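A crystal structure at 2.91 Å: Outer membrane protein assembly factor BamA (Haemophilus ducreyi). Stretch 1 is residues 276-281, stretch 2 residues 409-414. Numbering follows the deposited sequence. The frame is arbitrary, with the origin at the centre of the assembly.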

ATOM      1  N   VAL A 276      -4.535  21.640 -26.794  1.00 83.27           N
ATOM      2  CA  VAL A 276      -5.974  21.617 -26.501  1.00 68.48           C
ATOM      3  C   VAL A 276      -6.758  22.102 -27.705  1.00 65.08           C
ATOM      4  O   VAL A 276      -7.008  23.305 -27.839  1.00 57.56           O
ATOM      5  CB  VAL A 276      -6.356  22.477 -25.294  1.00 63.07           C
ATOM      6  CG1 VAL A 276      -7.723  22.065 -24.805  1.00 72.10           C
ATOM      7  CG2 VAL A 276      -5.339  22.323 -24.179  1.00 65.81           C
ATOM      8  N   GLU A 277      -7.162  21.165 -28.563  1.00 68.65           N
ATOM      9  CA  GLU A 277      -7.620  21.519 -29.908  1.00 72.15           C
ATOM     10  C   GLU A 277      -9.056  21.990 -29.980  1.00 67.90           C
ATOM     11  O   GLU A 277      -9.639  22.043 -31.059  1.00 81.56           O
ATOM     12  CB  GLU A 277      -7.342  20.401 -30.928  1.00 78.99           C
ATOM     13  CG  GLU A 277      -8.372  19.289 -31.010  1.00 78.21           C
ATOM     14  CD  GLU A 277      -8.910  19.122 -32.420  1.00 75.56           C
ATOM     15  OE1 GLU A 277      -9.380  20.126 -32.997  1.00 63.55           O
ATOM     16  OE2 GLU A 277      -8.854  17.990 -32.953  1.00 82.72           O
ATOM     17  N   ARG A 278      -9.605  22.351 -28.827  1.00 56.03           N
ATOM     18  CA  ARG A 278     -10.901  23.025 -28.752  1.00 61.47           C
ATOM     19  C   ARG A 278     -12.084  22.150 -29.136  1.00 58.06           C
ATOM     20  O   ARG A 278     -12.470  22.076 -30.302  1.00 56.75           O
ATOM     21  CB  ARG A 278     -10.910  24.335 -29.554  1.00 69.83           C
ATOM     22  CG  ARG A 278     -12.198  25.130 -29.419  1.00 72.29           C
ATOM     23  CD  ARG A 278     -12.116  26.487 -30.111  1.00 70.61           C
ATOM     24  NE  ARG A 278     -13.311  27.280 -29.840  1.00 70.42           N
ATOM     25  CZ  ARG A 278     -14.001  27.945 -30.760  1.00 70.79           C
ATOM     26  NH1 ARG A 278     -13.614  27.936 -32.028  1.00 78.35           N
ATOM     27  NH2 ARG A 278     -15.079  28.625 -30.407  1.00 66.80           N
ATOM     28  N   GLU A 279     -12.663  21.492 -28.139  1.00 61.59           N
ATOM     29  CA  GLU A 279     -13.904  20.771 -28.350  1.00 66.30           C
ATOM     30  C   GLU A 279     -15.036  21.238 -27.420  1.00 60.70           C
ATOM     31  O   GLU A 279     -14.839  22.054 -26.526  1.00 55.08           O
ATOM     32  CB  GLU A 279     -13.682  19.255 -28.274  1.00 69.13           C
ATOM     33  CG  GLU A 279     -13.551  18.691 -26.881  1.00 63.78           C
ATOM     34  CD  GLU A 279     -14.890  18.521 -26.205  1.00 57.28           C
ATOM     35  OE1 GLU A 279     -15.094  19.160 -25.159  1.00 59.77           O
ATOM     36  OE2 GLU A 279     -15.751  17.793 -26.742  1.00 57.67           O
ATOM     37  N   TYR A 280     -16.211  20.666 -27.636  1.00 64.49           N
ATOM     38  CA  TYR A 280     -17.466  21.152 -27.080  1.00 66.58           C
ATOM     39  C   TYR A 280     -17.557  21.224 -25.556  1.00 69.07           C
ATOM     40  O   TYR A 280     -17.709  22.310 -25.003  1.00 80.46           O
ATOM     41  CB  TYR A 280     -18.603  20.303 -27.639  1.00 65.27           C
ATOM     42  CG  TYR A 280     -19.937  20.646 -27.061  1.00 59.24           C
ATOM     43  CD1 TYR A 280     -20.627  21.754 -27.495  1.00 51.61           C
ATOM     44  CD2 TYR A 280     -20.516  19.846 -26.088  1.00 67.41           C
ATOM     45  CE1 TYR A 280     -21.849  22.068 -26.971  1.00 55.32           C
ATOM     46  CE2 TYR A 280     -21.744  20.151 -25.559  1.00 64.24           C
ATOM     47  CZ  TYR A 280     -22.403  21.266 -26.005  1.00 57.17           C
ATOM     48  OH  TYR A 280     -23.618  21.581 -25.475  1.00 59.60           O
ATOM     49  N   THR A 281     -17.488  20.074 -24.889  1.00 59.45           N
ATOM     50  CA  THR A 281     -17.534  20.012 -23.429  1.00 49.69           C
ATOM     51  C   THR A 281     -16.383  20.769 -22.771  1.00 56.86           C
ATOM     52  O   THR A 281     -16.551  21.400 -21.721  1.00 64.97           O
ATOM     53  CB  THR A 281     -17.488  18.568 -22.963  1.00 53.02           C
ATOM     54  OG1 THR A 281     -18.746  17.949 -23.249  1.00 67.58           O
ATOM     55  CG2 THR A 281     -17.198  18.482 -21.458  1.00 47.12           C
ATOM     56  N   LYS A 409     -17.476  10.953 -26.010  1.00 50.96           N
ATOM     57  CA  LYS A 409     -16.673  11.303 -27.174  1.00 45.30           C
ATOM     58  C   LYS A 409     -16.521  12.815 -27.360  1.00 46.11           C
ATOM     59  O   LYS A 409     -17.398  13.597 -26.981  1.00 41.62           O
ATOM     60  CB  LYS A 409     -17.284  10.669 -28.426  1.00 42.85           C
ATOM     61  CG  LYS A 409     -17.323   9.141 -28.375  1.00 52.56           C
ATOM     62  CD  LYS A 409     -15.972   8.553 -27.950  1.00 64.12           C
ATOM     63  CE  LYS A 409     -16.006   7.034 -27.800  1.00 73.65           C
ATOM     64  NZ  LYS A 409     -16.372   6.321 -29.067  1.00 79.39           N
ATOM     65  N   ALA A 410     -15.404  13.221 -27.951  1.00 45.21           N
ATOM     66  CA  ALA A 410     -15.158  14.629 -28.245  1.00 45.81           C
ATOM     67  C   ALA A 410     -16.038  15.118 -29.390  1.00 45.41           C
ATOM     68  O   ALA A 410     -16.465  14.336 -30.224  1.00 45.02           O
ATOM     69  CB  ALA A 410     -13.689  14.840 -28.590  1.00 47.21           C
ATOM     70  N   ILE A 411     -16.306  16.418 -29.427  1.00 55.23           N
ATOM     71  CA  ILE A 411     -16.992  17.029 -30.566  1.00 64.04           C
ATOM     72  C   ILE A 411     -16.276  18.319 -30.957  1.00 66.13           C
ATOM     73  O   ILE A 411     -16.482  19.374 -30.344  1.00 64.56           O
ATOM     74  CB  ILE A 411     -18.466  17.349 -30.260  1.00 63.30           C
ATOM     75  CG1 ILE A 411     -19.198  16.096 -29.785  1.00 57.37           C
ATOM     76  CG2 ILE A 411     -19.155  17.954 -31.488  1.00 65.85           C
ATOM     77  CD1 ILE A 411     -20.564  16.394 -29.220  1.00 62.32           C
ATOM     78  N   TYR A 412     -15.434  18.228 -31.980  1.00 63.86           N
ATOM     79  CA  TYR A 412     -14.590  19.350 -32.369  1.00 63.63           C
ATOM     80  C   TYR A 412     -15.303  20.370 -33.247  1.00 71.74           C
ATOM     81  O   TYR A 412     -16.474  20.203 -33.596  1.00 82.52           O
ATOM     82  CB  TYR A 412     -13.331  18.850 -33.066  1.00 55.22           C
ATOM     83  CG  TYR A 412     -12.537  17.874 -32.233  1.00 48.44           C
ATOM     84  CD1 TYR A 412     -12.022  18.243 -31.007  1.00 52.53           C
ATOM     85  CD2 TYR A 412     -12.295  16.590 -32.681  1.00 47.07           C
ATOM     86  CE1 TYR A 412     -11.301  17.360 -30.242  1.00 52.63           C
ATOM     87  CE2 TYR A 412     -11.572  15.703 -31.933  1.00 47.97           C
ATOM     88  CZ  TYR A 412     -11.077  16.088 -30.711  1.00 53.24           C
ATOM     89  OH  TYR A 412     -10.347  15.186 -29.966  1.00 56.75           O
ATOM     90  N   TYR A 413     -14.575  21.421 -33.606  1.00 66.49           N
ATOM     91  CA  TYR A 413     -15.138  22.549 -34.324  1.00 72.04           C
ATOM     92  C   TYR A 413     -14.988  22.342 -35.833  1.00 73.25           C
ATOM     93  O   TYR A 413     -13.938  21.911 -36.300  1.00 68.73           O
ATOM     94  CB  TYR A 413     -14.422  23.824 -33.871  1.00 86.44           C
ATOM     95  CG  TYR A 413     -15.286  25.061 -33.858  1.00 99.77           C
ATOM     96  CD1 TYR A 413     -16.142  25.327 -32.795  1.00104.27           C
ATOM     97  CD2 TYR A 413     -15.239  25.976 -34.906  1.00104.59           C
ATOM     98  CE1 TYR A 413     -16.941  26.469 -32.784  1.00110.82           C
ATOM     99  CE2 TYR A 413     -16.031  27.122 -34.903  1.00108.07           C
ATOM    100  CZ  TYR A 413     -16.879  27.368 -33.838  1.00106.66           C
ATOM    101  OH  TYR A 413     -17.667  28.504 -33.837  1.00 96.98           O
ATOM    102  N   ARG A 414     -16.044  22.631 -36.591  1.00 82.72           N
ATOM    103  CA  ARG A 414     -16.002  22.511 -38.051  1.00 87.90           C
ATOM    104  C   ARG A 414     -16.496  23.766 -38.781  1.00104.68           C
ATOM    105  O   ARG A 414     -16.799  23.698 -39.971  1.00111.70           O
ATOM    106  CB  ARG A 414     -16.798  21.291 -38.515  1.00 83.90           C
TER

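The two stretches belong to one chain and cross at a steep angle: the vector from CA of Glu277 to CA of Tyr280 lies 101° from that joining CA of Ala410 to CA of Tyr413. Among CA atoms the nearest pair across the stretches is Glu279 CA and Tyr412 CA, 4.3 Å apart. Stretch 1 runs as loop until a helix begins at Tyr280, whereas stretch 2 enters the contact as a strand. One hydrogen bond joins the backbones, from Tyr280 N to Ile411 O at 3.0 Å; its N-H...O angle of 138° shows a bent approach.

A second, straighter bond comes from a side chain. Ile411 N donates to Glu279 OE2 at 3.1 Å and 164°, so both polar backbone atoms of Ile411 are engaged by consecutive residues of stretch 1. Glu279 can reach this amide because its CA-to-CB bond points toward stretch 2 and chi1 and chi2 are both p (78° and 79°). The same residue occupies the N-cap position, its side chain capping a backbone N just past the stretch; its carboxylate thus serves the helix start and the strand together. Beside the backbone bond, Tyr280 CB and Ile411 CB make an apolar contact at 4.0 Å.

Tyr412 fits against three successive residues. Glu277 CD lies over one face of its ring, 3.5 Å from Tyr412 CD1, while Arg278 O approaches the edge, 3.9 Å from the same CD1. Glu279 CB comes within 3.4 Å of Tyr412 CD1, obliquely.

Arg278 extends to Tyr413 with chi1 to chi3 all t. Its guanidinium stacks on the ring, with centres 4.1 Å apart and planes inclined by 27°. Arg278 CZ sits 21° off the normal through the Tyr413 ring centroid, which places the positive charge over the aromatic face as a cation-pi interaction.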